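Local coordinates for protein beta sliding clamp (Caulobacter crescentus, PDB 5WCE) that probably encircles DNA as a ring-shaped head-to-tail homodimer, tethering DNA polymerases and other proteins to it so that replication is processive, at residues Leu37-Leu42 and Thr75-Thr80; Gln25-Arg30 and Phe51-Leu56; Tyr162-Tyr167 and Val208-Ile213. All blocks are in the same frame, centred on the assembly; numbering follows the deposited sequence. Where two conformers were deposited one is given.

Contact 1: Leu37-Leu42 and Thr75-Thr80; sequences LSNILL and TAPAHT
Asn39 and Thr75 meet where strand 39-45 pairs with strand 72-77, the outermost of its antiparallel sheet within this chain, their side chains crossing at about a right angle. Asn39 ND2 donates to Thr75 OG1 at 3.1 Å, an almost straight bond (176°) with the hydroxyl oxygen lying in the plane of the amide. With CG anti to its carbonyl carbon (chi1 -74°), the amide is laid along the partner backbone, where Asn39 OD1 comes to 3.2 Å from Pro77 CA. Beside this pair, Leu41 CD1 touches Thr75 CG2 at 3.9 Å, so the threonine uses both hydroxyl and methyl. Ile40 and Ala76 form the hydrogen-bonded pair, Ile40 N reaching Ala76 O at 2.7 Å and Ala76 N returning a bond to Ile40 O. Ile40 CG1 presses on Ala78 CB at 3.5 Å, a tight fit that suits a residue as small as alanine. Pro77, opposite Asn39 in a non-hydrogen-bonded pair where no N-H is needed, is the last strand residue and the N-cap of helix 78-87. Ala78 N, in the first turn, donates to Ser38 O at 2.9 Å. Water 1 also donates to Ser38 O and accepts from His79 N, linking a second N-H of that turn to the same carbonyl. In the outer shell, Thr75 OG1 is hydrogen-bonded to Leu119 O, while Leu21 and Val24 of helix 14-25 pack on Ile40. An alanine at Asn39 would probably leave Thr75 OG1 without its amide donor and open a gap beside the Ala76-Pro77 backbone. The chemistry changes along the contact, from amide-hydroxyl to paired peptides to one carbonyl serving a helix start, which implies that this strand-to-helix junction of the N-terminal domain is fixed by polar bonds as well as packing.

Contact 2: Gln25-Arg30 and Phe51-Leu56; sequences QSVVER and FSATDL
Val27 and Ala53 join the type I beta turn of Gln25-Val28, where the chain leaves helix 14-25, to the end of strand 48-54. The turn is closed by Val28 N bonding to Gln25 O, and it presents Val27 to the strand. Val27 CG1, placed between the backbone N and the carbonyl carbon (chi1 70°), rests on Ala53 CB at 3.6 Å. The other branch, Val27 CG2, reaches the carboxylate of Asp55, 3.7 Å from its CG. Val28 CG2 adds a looser contact with Ala53 CB at 4.0 Å. Alanine suits its place because its single methyl lets both valines approach the strand closely. Met58 and Ile60 of strand 58-65 also pack on Val27. Asp55 OD2 lies 4.5 Å from Glu29 OE2, and both carboxylates form salt bridges with Lys211, whose positive charge probably offsets their repulsion. Asp55 OD1 takes a bond from Met58 N. Thr54 points away from the turn, and its OG1 bonds to Met58 O. Separately, Thr54 OG1 accepts from Leu56 N at 3.0 Å, and this second bond makes an ST turn, in the short connection between the antiparallel neighbours 48-54 and 58-65.

Contact 3: Tyr162-Tyr167 and Val208-Ile213; sequences YLNGLY and VPRKTI
Leu166 and Ile213 touch where strand 165-173 passes the first turn of helix 210-220, their side chains crossing at about a right angle. Leu166 has CG anti to its backbone N (chi1 -178°), which carries its CD2 methyl to 3.7 Å from Ile213 CD1. Ile213 CG1, anti to its own carbonyl carbon, lies 3.9 Å from Leu166 CB, so the two branched chains meet both near the root and at the tip. The backbones beside them pair: Leu166 N donates to Val208 O at 2.8 Å, and Val208 N returns the bond to Leu166 O. Val208 CG2 lies against that same carbonyl oxygen. Gly165 suits the neighbouring position because a beta-carbon there would collide with Val208 O, which is only 3.0 Å from Gly165 CA. Pro209, opposite Gly165, is the N-cap residue, and its carbonyl receives Ile213 N. Arg210 N, next in line, donates to Asn164 O at 3.0 Å. The Arg210 side chain runs extended through its first two torsions and then bends at the third (chi3 59°). It lies alongside Asn164, pointing the same way, and brings NH1 to 3.7 Å from Asn164 CB. Their amide and guanidinium planes are turned 56° apart, and the polar ends look to other partners: Arg210 NH1 to the carbonyls of Ser155 and Glu157, Asn164 ND2 to Thr159 OG1. A long arginine thus packs with its neighbour while reaching the loop carbonyls. The whole is an antiparallel strand pair of the central domain, in which strand 206-209, outermost in its sheet within this chain, passes through an N-cap proline into helix 210-220. Beyond strand 165-173, Ala181 and Ala183 of strand 176-184 pack on Leu166, as do Thr150 and Ile154 of the loop following helix 140-148.

How the contacts relate
Contacts 1 and 2 share a sheet through the neighbouring strands 39-45 and 48-54, their centres 8 Å apart: Leu41 N bonds to Ser52 O at 2.9 Å, and Leu42 packs on Phe51. Contact 3, in the central domain, repeats the plan of contact 1: a strand ends in an N-cap proline, and the next residue's N-H bonds to a carbonyl across the pairing. Their centres lie 25 Å apart, without touching. Contacts 2 and 3, centres 17 Å apart, are joined across the two domains by Lys211 NZ, which reaches Asp55 OD2 at 2.7 Å and Val27 O at 2.8 Å. Helices 78-87 and 210-220 probably line the DNA channel, as helices do in sliding rings of this family.

Contact 1: Leu37-Leu42 and Thr75-Thr80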
ATOM      1  N   LEU A  37       0.002 -27.708   2.578  1.00 25.62           N
ATOM      2  CA  LEU A  37      -0.906 -26.641   2.946  1.00 24.82           C
ATOM      3  C   LEU A  37      -0.762 -25.439   2.027  1.00 24.05           C
ATOM      4  O   LEU A  37      -1.608 -24.582   2.033  1.00 22.43           O
ATOM      5  CB  LEU A  37      -0.666 -26.206   4.397  1.00 25.80           C
ATOM      6  CG  LEU A  37      -0.825 -27.291   5.470  1.00 26.72           C
ATOM      7  CD1 LEU A  37      -0.754 -26.622   6.851  1.00 28.33           C
ATOM      8  CD2 LEU A  37      -2.177 -27.976   5.314  1.00 26.38           C
ATOM      9  N   SER A  38       0.265 -25.409   1.186  1.00 24.52           N
ATOM     10  CA  SER A  38       0.360 -24.421   0.120  1.00 24.39           C
ATOM     11  C   SER A  38      -0.450 -24.835  -1.104  1.00 23.48           C
ATOM     12  O   SER A  38      -0.549 -24.038  -2.025  1.00 23.63           O
ATOM     13  CB  SER A  38       1.851 -24.241  -0.316  1.00 26.18           C
ATOM     14  OG  SER A  38       2.455 -23.443   0.686  1.00 28.31           O
ATOM     15  N   ASN A  39      -1.007 -26.048  -1.119  1.00 21.29           N
ATOM     16  CA  ASN A  39      -1.691 -26.559  -2.292  1.00 19.85           C
ATOM     17  C   ASN A  39      -3.196 -26.440  -2.270  1.00 19.26           C
ATOM     18  O   ASN A  39      -3.845 -26.323  -1.176  1.00 17.74           O
ATOM     19  CB  ASN A  39      -1.282 -28.012  -2.574  1.00 19.87           C
ATOM     20  CG  ASN A  39       0.127 -28.111  -3.149  1.00 19.98           C
ATOM     21  OD1 ASN A  39       0.849 -27.134  -3.171  1.00 19.47           O
ATOM     22  ND2 ASN A  39       0.521 -29.310  -3.609  1.00 19.85           N
ATOM     23  N   ILE A  40      -3.762 -26.473  -3.481  1.00 19.23           N
ATOM     24  CA  ILE A  40      -5.198 -26.630  -3.675  1.00 19.77           C
ATOM     25  C   ILE A  40      -5.469 -28.078  -4.043  1.00 19.68           C
ATOM     26  O   ILE A  40      -4.770 -28.655  -4.867  1.00 19.18           O
ATOM     27  CB  ILE A  40      -5.768 -25.665  -4.752  1.00 21.12           C
ATOM     28  CG1 ILE A  40      -5.815 -24.250  -4.221  1.00 22.13           C
ATOM     29  CG2 ILE A  40      -7.191 -26.041  -5.189  1.00 21.47           C
ATOM     30  CD1 ILE A  40      -5.992 -23.145  -5.277  1.00 23.08           C
ATOM     31  N   LEU A  41      -6.468 -28.671  -3.411  1.00 18.72           N
ATOM     32  CA  LEU A  41      -7.043 -29.955  -3.830  1.00 19.77           C
ATOM     33  C   LEU A  41      -8.019 -29.718  -4.986  1.00 19.36           C
ATOM     34  O   LEU A  41      -9.038 -29.002  -4.839  1.00 19.00           O
ATOM     35  CB  LEU A  41      -7.788 -30.601  -2.659  1.00 21.03           C
ATOM     36  CG  LEU A  41      -8.537 -31.913  -2.996  1.00 22.22           C
ATOM     37  CD1 LEU A  41      -7.568 -33.011  -3.399  1.00 23.27           C
ATOM     38  CD2 LEU A  41      -9.386 -32.288  -1.795  1.00 23.20           C
ATOM     39  N   LEU A  42      -7.693 -30.287  -6.158  1.00 20.40           N
ATOM     40  CA  LEU A  42      -8.478 -30.195  -7.374  1.00 21.14           C
ATOM     41  C   LEU A  42      -9.189 -31.551  -7.511  1.00 22.04           C
ATOM     42  O   LEU A  42      -8.546 -32.587  -7.495  1.00 21.22           O
ATOM     43  CB  LEU A  42      -7.594 -29.922  -8.581  1.00 22.21           C
ATOM     44  CG  LEU A  42      -6.845 -28.587  -8.568  1.00 23.31           C
ATOM     45  CD1 LEU A  42      -5.894 -28.555  -9.766  1.00 24.59           C
ATOM     46  CD2 LEU A  42      -7.784 -27.411  -8.671  1.00 23.44           C
ATOM     47  N   THR A  75      -3.341 -32.465  -6.043  1.00 24.50           N
ATOM     48  CA  THR A  75      -3.098 -31.201  -5.373  1.00 23.96           C
ATOM     49  C   THR A  75      -1.968 -30.464  -6.068  1.00 22.86           C
ATOM     50  O   THR A  75      -1.007 -31.093  -6.587  1.00 23.00           O
ATOM     51  CB  THR A  75      -2.811 -31.288  -3.855  1.00 24.17           C
ATOM     52  OG1 THR A  75      -1.454 -31.678  -3.619  1.00 25.68           O
ATOM     53  CG2 THR A  75      -3.787 -32.267  -3.194  1.00 25.12           C
ATOM     54  N   ALA A  76      -2.094 -29.142  -6.090  1.00 21.92           N
ATOM     55  CA  ALA A  76      -1.115 -28.323  -6.801  1.00 22.59           C
ATOM     56  C   ALA A  76      -0.977 -26.951  -6.133  1.00 21.79           C
ATOM     57  O   ALA A  76      -1.929 -26.505  -5.467  1.00 20.66           O
ATOM     58  CB  ALA A  76      -1.569 -28.191  -8.264  1.00 22.93           C
ATOM     59  N   PRO A  77       0.190 -26.285  -6.298  1.00 21.90           N
ATOM     60  CA  PRO A  77       0.460 -25.039  -5.588  1.00 21.89           C
ATOM     61  C   PRO A  77      -0.575 -23.937  -5.880  1.00 21.30           C
ATOM     62  O   PRO A  77      -0.857 -23.601  -7.020  1.00 20.42           O
ATOM     63  CB  PRO A  77       1.889 -24.650  -6.020  1.00 23.18           C
ATOM     64  CG  PRO A  77       2.456 -25.864  -6.614  1.00 23.89           C
ATOM     65  CD  PRO A  77       1.343 -26.705  -7.118  1.00 23.15           C
ATOM     66  N   ALA A  78      -1.112 -23.379  -4.820  1.00 21.37           N
ATOM     67  CA  ALA A  78      -2.296 -22.540  -4.934  1.00 21.26           C
ATOM     68  C   ALA A  78      -2.036 -21.160  -5.547  1.00 21.34           C
ATOM     69  O   ALA A  78      -2.651 -20.802  -6.554  1.00 20.70           O
ATOM     70  CB  ALA A  78      -2.942 -22.382  -3.586  1.00 21.01           C
ATOM     71  N   HIS A  79      -1.147 -20.392  -4.936  1.00 22.92           N
ATOM     72  CA  HIS A  79      -0.837 -19.036  -5.435  0.50 23.58           C
ATOM     73  C   HIS A  79      -0.245 -19.111  -6.855  1.00 23.48           C
ATOM     74  O   HIS A  79      -0.599 -18.317  -7.730  1.00 23.69           O
ATOM     75  CB  HIS A  79       0.122 -18.280  -4.483  0.50 25.11           C
ATOM     76  CG  HIS A  79      -0.427 -18.017  -3.092  0.50 24.66           C
ATOM     77  ND1 HIS A  79      -1.682 -17.492  -2.848  0.50 24.62           N
ATOM     78  CD2 HIS A  79       0.158 -18.137  -1.865  0.50 25.44           C
ATOM     79  CE1 HIS A  79      -1.873 -17.363  -1.543  0.50 23.85           C
ATOM     80  NE2 HIS A  79      -0.771 -17.742  -0.921  0.50 24.81           N
ATOM     81  N   THR A  80       0.629 -20.066  -7.089  1.00 23.04           N
ATOM     82  CA  THR A  80       1.233 -20.215  -8.414  1.00 23.56           C
ATOM     83  C   THR A  80       0.193 -20.546  -9.491  1.00 23.03           C
ATOM     84  O   THR A  80       0.179 -19.934 -10.595  1.00 22.72           O
ATOM     85  CB  THR A  80       2.326 -21.281  -8.387  1.00 24.29           C
ATOM     86  OG1 THR A  80       3.351 -20.855  -7.470  1.00 24.89           O
ATOM     87  CG2 THR A  80       2.915 -21.540  -9.776  1.00 24.99           C
TER
HETATM   88  O   HOH W   1       0.398 -21.542  -2.571  1.00 20.79           O

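Contact 2: Gln25-Arg30 and Phe51-Leu56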
ATOM      1  N   GLN A  25      -7.885 -19.441  -2.733  1.00 25.96           N
ATOM      2  CA  GLN A  25      -6.457 -19.305  -2.470  1.00 28.05           C
ATOM      3  C   GLN A  25      -6.125 -18.325  -1.329  1.00 27.04           C
ATOM      4  O   GLN A  25      -5.047 -18.417  -0.753  1.00 25.45           O
ATOM      5  CB  GLN A  25      -5.729 -18.915  -3.717  1.00 30.23           C
ATOM      6  CG  GLN A  25      -5.954 -17.489  -4.178  1.00 32.12           C
ATOM      7  CD  GLN A  25      -4.803 -16.613  -3.806  1.00 35.91           C
ATOM      8  OE1 GLN A  25      -3.633 -16.972  -4.089  1.00 38.46           O
ATOM      9  NE2 GLN A  25      -5.087 -15.478  -3.162  1.00 36.93           N
ATOM     10  N   SER A  26      -7.063 -17.429  -1.026  1.00 26.69           N
ATOM     11  CA  SER A  26      -6.953 -16.462   0.110  1.00 27.24           C
ATOM     12  C   SER A  26      -6.607 -17.090   1.461  1.00 25.95           C
ATOM     13  O   SER A  26      -5.932 -16.452   2.261  1.00 23.22           O
ATOM     14  CB  SER A  26      -8.290 -15.679   0.282  1.00 29.13           C
ATOM     15  OG  SER A  26      -8.734 -15.155  -0.963  1.00 32.85           O
ATOM     16  N   VAL A  27      -7.056 -18.323   1.740  1.00 24.38           N
ATOM     17  CA  VAL A  27      -6.790 -18.948   3.018  1.00 24.65           C
ATOM     18  C   VAL A  27      -5.357 -19.358   3.179  1.00 25.34           C
ATOM     19  O   VAL A  27      -4.876 -19.533   4.312  1.00 24.54           O
ATOM     20  CB  VAL A  27      -7.725 -20.185   3.312  1.00 25.32           C
ATOM     21  CG1 VAL A  27      -7.405 -21.365   2.436  1.00 24.41           C
ATOM     22  CG2 VAL A  27      -7.655 -20.635   4.800  1.00 25.39           C
ATOM     23  N   VAL A  28      -4.650 -19.544   2.059  1.00 26.14           N
ATOM     24  CA  VAL A  28      -3.303 -20.109   2.130  1.00 28.42           C
ATOM     25  C   VAL A  28      -2.339 -19.048   2.625  1.00 31.82           C
ATOM     26  O   VAL A  28      -2.226 -17.990   2.027  1.00 29.87           O
ATOM     27  CB  VAL A  28      -2.869 -20.670   0.765  1.00 27.44           C
ATOM     28  CG1 VAL A  28      -1.438 -21.201   0.797  1.00 28.10           C
ATOM     29  CG2 VAL A  28      -3.857 -21.734   0.328  1.00 26.90           C
ATOM     30  N   GLU A  29      -1.653 -19.347   3.716  1.00 36.88           N
ATOM     31  CA  GLU A  29      -0.683 -18.425   4.304  1.00 43.25           C
ATOM     32  C   GLU A  29       0.542 -18.287   3.394  1.00 47.28           C
ATOM     33  O   GLU A  29       1.031 -19.294   2.894  1.00 48.88           O
ATOM     34  CB  GLU A  29      -0.219 -18.988   5.654  1.00 45.97           C
ATOM     35  CG  GLU A  29      -1.285 -18.975   6.754  1.00 47.03           C
ATOM     36  CD  GLU A  29      -1.595 -17.579   7.276  1.00 46.03           C
ATOM     37  OE1 GLU A  29      -0.738 -16.702   7.106  1.00 48.98           O
ATOM     38  OE2 GLU A  29      -2.695 -17.339   7.848  1.00 43.04           O
ATOM     39  N   ARG A  30       1.036 -17.062   3.200  1.00 49.50           N
ATOM     40  CA  ARG A  30       2.297 -16.837   2.456  1.00 53.57           C
ATOM     41  C   ARG A  30       3.435 -17.592   3.116  1.00 55.83           C
ATOM     42  O   ARG A  30       4.168 -18.324   2.444  1.00 54.23           O
ATOM     43  CB  ARG A  30       2.653 -15.347   2.400  1.00 55.18           C
ATOM     44  N   PHE A  51     -12.604 -27.342  -5.754  1.00 21.58           N
ATOM     45  CA  PHE A  51     -11.369 -26.656  -5.341  1.00 21.07           C
ATOM     46  C   PHE A  51     -11.456 -26.591  -3.847  1.00 22.05           C
ATOM     47  O   PHE A  51     -12.563 -26.255  -3.340  1.00 23.70           O
ATOM     48  CB  PHE A  51     -11.328 -25.249  -5.863  1.00 21.31           C
ATOM     49  CG  PHE A  51     -11.277 -25.122  -7.363  1.00 21.02           C
ATOM     50  CD1 PHE A  51     -12.458 -25.169  -8.118  1.00 22.15           C
ATOM     51  CD2 PHE A  51     -10.109 -24.842  -7.983  1.00 20.92           C
ATOM     52  CE1 PHE A  51     -12.429 -24.978  -9.506  1.00 22.48           C
ATOM     53  CE2 PHE A  51     -10.061 -24.646  -9.363  1.00 21.63           C
ATOM     54  CZ  PHE A  51     -11.221 -24.735 -10.118  1.00 22.19           C
ATOM     55  N   SER A  52     -10.407 -26.981  -3.139  1.00 21.58           N
ATOM     56  CA  SER A  52     -10.365 -26.877  -1.673  1.00 21.05           C
ATOM     57  C   SER A  52      -8.994 -26.348  -1.238  1.00 20.41           C
ATOM     58  O   SER A  52      -7.947 -26.724  -1.799  1.00 19.73           O
ATOM     59  CB  SER A  52     -10.705 -28.254  -1.086  1.00 23.48           C
ATOM     60  OG  SER A  52     -10.467 -28.248   0.280  1.00 30.64           O
ATOM     61  N   ALA A  53      -8.987 -25.435  -0.269  1.00 19.34           N
ATOM     62  CA  ALA A  53      -7.757 -25.009   0.359  1.00 19.05           C
ATOM     63  C   ALA A  53      -7.985 -24.845   1.844  1.00 18.52           C
ATOM     64  O   ALA A  53      -9.122 -24.600   2.285  1.00 17.97           O
ATOM     65  CB  ALA A  53      -7.249 -23.737  -0.270  1.00 18.61           C
ATOM     66  N   THR A  54      -6.918 -24.982   2.600  1.00 18.97           N
ATOM     67  CA  THR A  54      -7.025 -24.906   4.078  1.00 20.57           C
ATOM     68  C   THR A  54      -5.766 -24.401   4.763  1.00 21.41           C
ATOM     69  O   THR A  54      -4.660 -24.516   4.242  1.00 21.49           O
ATOM     70  CB  THR A  54      -7.337 -26.319   4.637  1.00 20.88           C
ATOM     71  OG1 THR A  54      -7.692 -26.260   6.021  1.00 21.73           O
ATOM     72  CG2 THR A  54      -6.158 -27.275   4.460  1.00 22.05           C
ATOM     73  N   ASP A  55      -5.952 -23.878   5.977  1.00 21.21           N
ATOM     74  CA  ASP A  55      -4.839 -23.578   6.866  1.00 22.59           C
ATOM     75  C   ASP A  55      -4.929 -24.404   8.141  1.00 24.24           C
ATOM     76  O   ASP A  55      -4.306 -24.072   9.174  1.00 24.70           O
ATOM     77  CB  ASP A  55      -4.778 -22.091   7.157  1.00 22.12           C
ATOM     78  CG  ASP A  55      -5.986 -21.597   7.969  1.00 22.69           C
ATOM     79  OD1 ASP A  55      -6.848 -22.455   8.361  1.00 23.36           O
ATOM     80  OD2 ASP A  55      -6.017 -20.381   8.227  1.00 22.22           O
ATOM     81  N   LEU A  56      -5.728 -25.463   8.078  1.00 24.45           N
ATOM     82  CA  LEU A  56      -6.035 -26.349   9.217  1.00 26.44           C
ATOM     83  C   LEU A  56      -7.116 -25.815  10.164  1.00 26.73           C
ATOM     84  O   LEU A  56      -7.875 -26.627  10.694  1.00 27.12           O
ATOM     85  CB  LEU A  56      -4.818 -26.842  10.016  1.00 28.30           C
ATOM     86  CG  LEU A  56      -3.683 -27.556   9.235  1.00 29.01           C
ATOM     87  CD1 LEU A  56      -2.492 -27.795  10.124  1.00 30.53           C
ATOM     88  CD2 LEU A  56      -4.204 -28.843   8.628  1.00 30.03           C
TER

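Contact 3: Tyr162-Tyr167 and Val208-Ile213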
ATOM      1  N   TYR A 162      -9.677 -16.541  23.852  1.00 41.04           N
ATOM      2  CA  TYR A 162     -11.085 -16.221  23.620  1.00 42.67           C
ATOM      3  C   TYR A 162     -11.367 -14.812  23.064  1.00 41.04           C
ATOM      4  O   TYR A 162     -12.401 -14.604  22.420  1.00 45.17           O
ATOM      5  CB  TYR A 162     -11.947 -16.588  24.837  1.00 44.50           C
ATOM      6  CG  TYR A 162     -11.546 -16.006  26.208  1.00 45.76           C
ATOM      7  CD1 TYR A 162     -11.543 -14.626  26.420  1.00 45.25           C
ATOM      8  CD2 TYR A 162     -11.221 -16.847  27.292  1.00 48.25           C
ATOM      9  CE1 TYR A 162     -11.217 -14.084  27.659  1.00 47.70           C
ATOM     10  CE2 TYR A 162     -10.877 -16.324  28.542  1.00 49.69           C
ATOM     11  CZ  TYR A 162     -10.878 -14.942  28.731  1.00 49.85           C
ATOM     12  OH  TYR A 162     -10.561 -14.415  29.968  1.00 51.17           O
ATOM     13  N   LEU A 163     -10.437 -13.863  23.217  1.00 37.95           N
ATOM     14  CA  LEU A 163     -10.593 -12.521  22.591  1.00 35.71           C
ATOM     15  C   LEU A 163     -10.300 -12.401  21.093  1.00 31.17           C
ATOM     16  O   LEU A 163     -10.631 -11.381  20.492  1.00 28.10           O
ATOM     17  CB  LEU A 163      -9.745 -11.496  23.332  1.00 37.18           C
ATOM     18  CG  LEU A 163     -10.031 -11.408  24.832  1.00 40.31           C
ATOM     19  CD1 LEU A 163      -9.393 -10.175  25.413  1.00 42.19           C
ATOM     20  CD2 LEU A 163     -11.505 -11.393  25.208  1.00 42.05           C
ATOM     21  N   ASN A 164      -9.695 -13.432  20.476  1.00 27.99           N
ATOM     22  CA  ASN A 164      -9.226 -13.314  19.113  1.00 27.59           C
ATOM     23  C   ASN A 164     -10.285 -13.826  18.134  1.00 24.44           C
ATOM     24  O   ASN A 164      -9.950 -14.329  17.087  1.00 22.85           O
ATOM     25  CB  ASN A 164      -7.881 -14.055  18.901  1.00 30.04           C
ATOM     26  CG  ASN A 164      -6.833 -13.673  19.953  1.00 32.92           C
ATOM     27  OD1 ASN A 164      -6.927 -12.615  20.579  1.00 33.81           O
ATOM     28  ND2 ASN A 164      -5.874 -14.559  20.192  1.00 33.04           N
ATOM     29  N   GLY A 165     -11.563 -13.672  18.469  1.00 22.90           N
ATOM     30  CA  GLY A 165     -12.615 -13.913  17.498  1.00 22.01           C
ATOM     31  C   GLY A 165     -13.906 -13.217  17.887  1.00 22.24           C
ATOM     32  O   GLY A 165     -13.949 -12.476  18.877  1.00 23.41           O
ATOM     33  N   LEU A 166     -14.943 -13.463  17.099  1.00 20.30           N
ATOM     34  CA  LEU A 166     -16.200 -12.735  17.183  1.00 19.34           C
ATOM     35  C   LEU A 166     -17.227 -13.654  17.807  1.00 20.72           C
ATOM     36  O   LEU A 166     -17.442 -14.756  17.294  1.00 19.93           O
ATOM     37  CB  LEU A 166     -16.621 -12.294  15.781  1.00 19.10           C
ATOM     38  CG  LEU A 166     -17.915 -11.449  15.696  1.00 18.67           C
ATOM     39  CD1 LEU A 166     -17.655 -10.085  16.314  1.00 18.85           C
ATOM     40  CD2 LEU A 166     -18.328 -11.309  14.240  1.00 18.29           C
ATOM     41  N   TYR A 167     -17.796 -13.249  18.945  1.00 20.35           N
ATOM     42  CA  TYR A 167     -18.722 -14.103  19.664  1.00 21.35           C
ATOM     43  C   TYR A 167     -20.118 -13.974  19.058  1.00 21.63           C
ATOM     44  O   TYR A 167     -20.770 -12.919  19.194  1.00 21.13           O
ATOM     45  CB  TYR A 167     -18.741 -13.777  21.158  1.00 22.00           C
ATOM     46  CG  TYR A 167     -19.642 -14.655  21.983  1.00 23.23           C
ATOM     47  CD1 TYR A 167     -19.572 -16.043  21.891  1.00 24.91           C
ATOM     48  CD2 TYR A 167     -20.547 -14.115  22.886  1.00 24.13           C
ATOM     49  CE1 TYR A 167     -20.383 -16.851  22.659  1.00 25.81           C
ATOM     50  CE2 TYR A 167     -21.377 -14.909  23.665  1.00 25.84           C
ATOM     51  CZ  TYR A 167     -21.301 -16.262  23.543  1.00 26.71           C
ATOM     52  OH  TYR A 167     -22.100 -17.046  24.321  1.00 29.14           O
ATOM     53  N   VAL A 208     -16.040 -17.193  16.695  1.00 18.79           N
ATOM     54  CA  VAL A 208     -15.583 -17.391  15.316  1.00 19.17           C
ATOM     55  C   VAL A 208     -14.205 -16.712  15.176  1.00 19.31           C
ATOM     56  O   VAL A 208     -14.088 -15.497  15.397  1.00 18.61           O
ATOM     57  CB  VAL A 208     -16.583 -16.853  14.285  1.00 18.31           C
ATOM     58  CG1 VAL A 208     -16.124 -17.251  12.879  1.00 18.58           C
ATOM     59  CG2 VAL A 208     -18.011 -17.309  14.587  1.00 19.12           C
ATOM     60  N   PRO A 209     -13.157 -17.485  14.800  1.00 20.75           N
ATOM     61  CA  PRO A 209     -11.808 -16.891  14.705  1.00 20.86           C
ATOM     62  C   PRO A 209     -11.710 -15.654  13.815  1.00 20.56           C
ATOM     63  O   PRO A 209     -12.405 -15.538  12.794  1.00 18.86           O
ATOM     64  CB  PRO A 209     -10.949 -18.044  14.131  1.00 21.33           C
ATOM     65  CG  PRO A 209     -11.651 -19.269  14.592  1.00 21.72           C
ATOM     66  CD  PRO A 209     -13.134 -18.932  14.500  1.00 20.72           C
ATOM     67  N   ARG A 210     -10.820 -14.745  14.213  1.00 21.96           N
ATOM     68  CA  ARG A 210     -10.599 -13.513  13.483  1.00 23.42           C
ATOM     69  C   ARG A 210     -10.396 -13.742  12.008  1.00 22.29           C
ATOM     70  O   ARG A 210     -11.045 -13.092  11.186  1.00 22.92           O
ATOM     71  CB  ARG A 210      -9.423 -12.722  14.101  1.00 26.20           C
ATOM     72  CG  ARG A 210      -9.117 -11.403  13.412  1.00 29.34           C
ATOM     73  CD  ARG A 210      -7.842 -10.753  13.949  1.00 33.19           C
ATOM     74  NE  ARG A 210      -6.663 -11.621  13.773  1.00 36.09           N
ATOM     75  CZ  ARG A 210      -6.039 -12.356  14.709  1.00 38.17           C
ATOM     76  NH1 ARG A 210      -6.382 -12.364  16.005  1.00 37.64           N
ATOM     77  NH2 ARG A 210      -4.985 -13.115  14.323  1.00 40.88           N
ATOM     78  N   LYS A 211      -9.497 -14.652  11.655  1.00 22.37           N
ATOM     79  CA  LYS A 211      -9.223 -14.895  10.244  1.00 22.19           C
ATOM     80  C   LYS A 211     -10.451 -15.447   9.523  1.00 21.01           C
ATOM     81  O   LYS A 211     -10.705 -15.139   8.359  1.00 20.81           O
ATOM     82  CB  LYS A 211      -7.987 -15.793  10.067  1.00 23.45           C
ATOM     83  CG  LYS A 211      -7.700 -16.095   8.587  1.00 24.10           C
ATOM     84  CD  LYS A 211      -6.453 -16.948   8.369  1.00 24.20           C
ATOM     85  CE  LYS A 211      -6.321 -17.372   6.914  1.00 24.28           C
ATOM     86  NZ  LYS A 211      -5.155 -18.307   6.775  1.00 24.38           N
ATOM     87  N   THR A 212     -11.214 -16.300  10.201  1.00 21.51           N
ATOM     88  CA  THR A 212     -12.441 -16.848   9.614  1.00 21.31           C
ATOM     89  C   THR A 212     -13.469 -15.787   9.266  1.00 20.16           C
ATOM     90  O   THR A 212     -14.084 -15.822   8.214  1.00 18.69           O
ATOM     91  CB  THR A 212     -13.078 -17.884  10.591  1.00 22.42           C
ATOM     92  OG1 THR A 212     -12.099 -18.939  10.869  1.00 22.22           O
ATOM     93  CG2 THR A 212     -14.387 -18.450   9.997  1.00 22.15           C
ATOM     94  N   ILE A 213     -13.645 -14.834  10.183  1.00 20.15           N
ATOM     95  CA  ILE A 213     -14.511 -13.667   9.932  1.00 20.10           C
ATOM     96  C   ILE A 213     -14.016 -12.900   8.702  1.00 19.94           C
ATOM     97  O   ILE A 213     -14.811 -12.521   7.874  1.00 20.87           O
ATOM     98  CB  ILE A 213     -14.610 -12.780  11.196  1.00 20.05           C
ATOM     99  CG1 ILE A 213     -15.426 -13.504  12.265  1.00 20.54           C
ATOM    100  CG2 ILE A 213     -15.147 -11.387  10.859  1.00 19.82           C
ATOM    101  CD1 ILE A 213     -16.874 -13.776  11.900  1.00 21.12           C
TER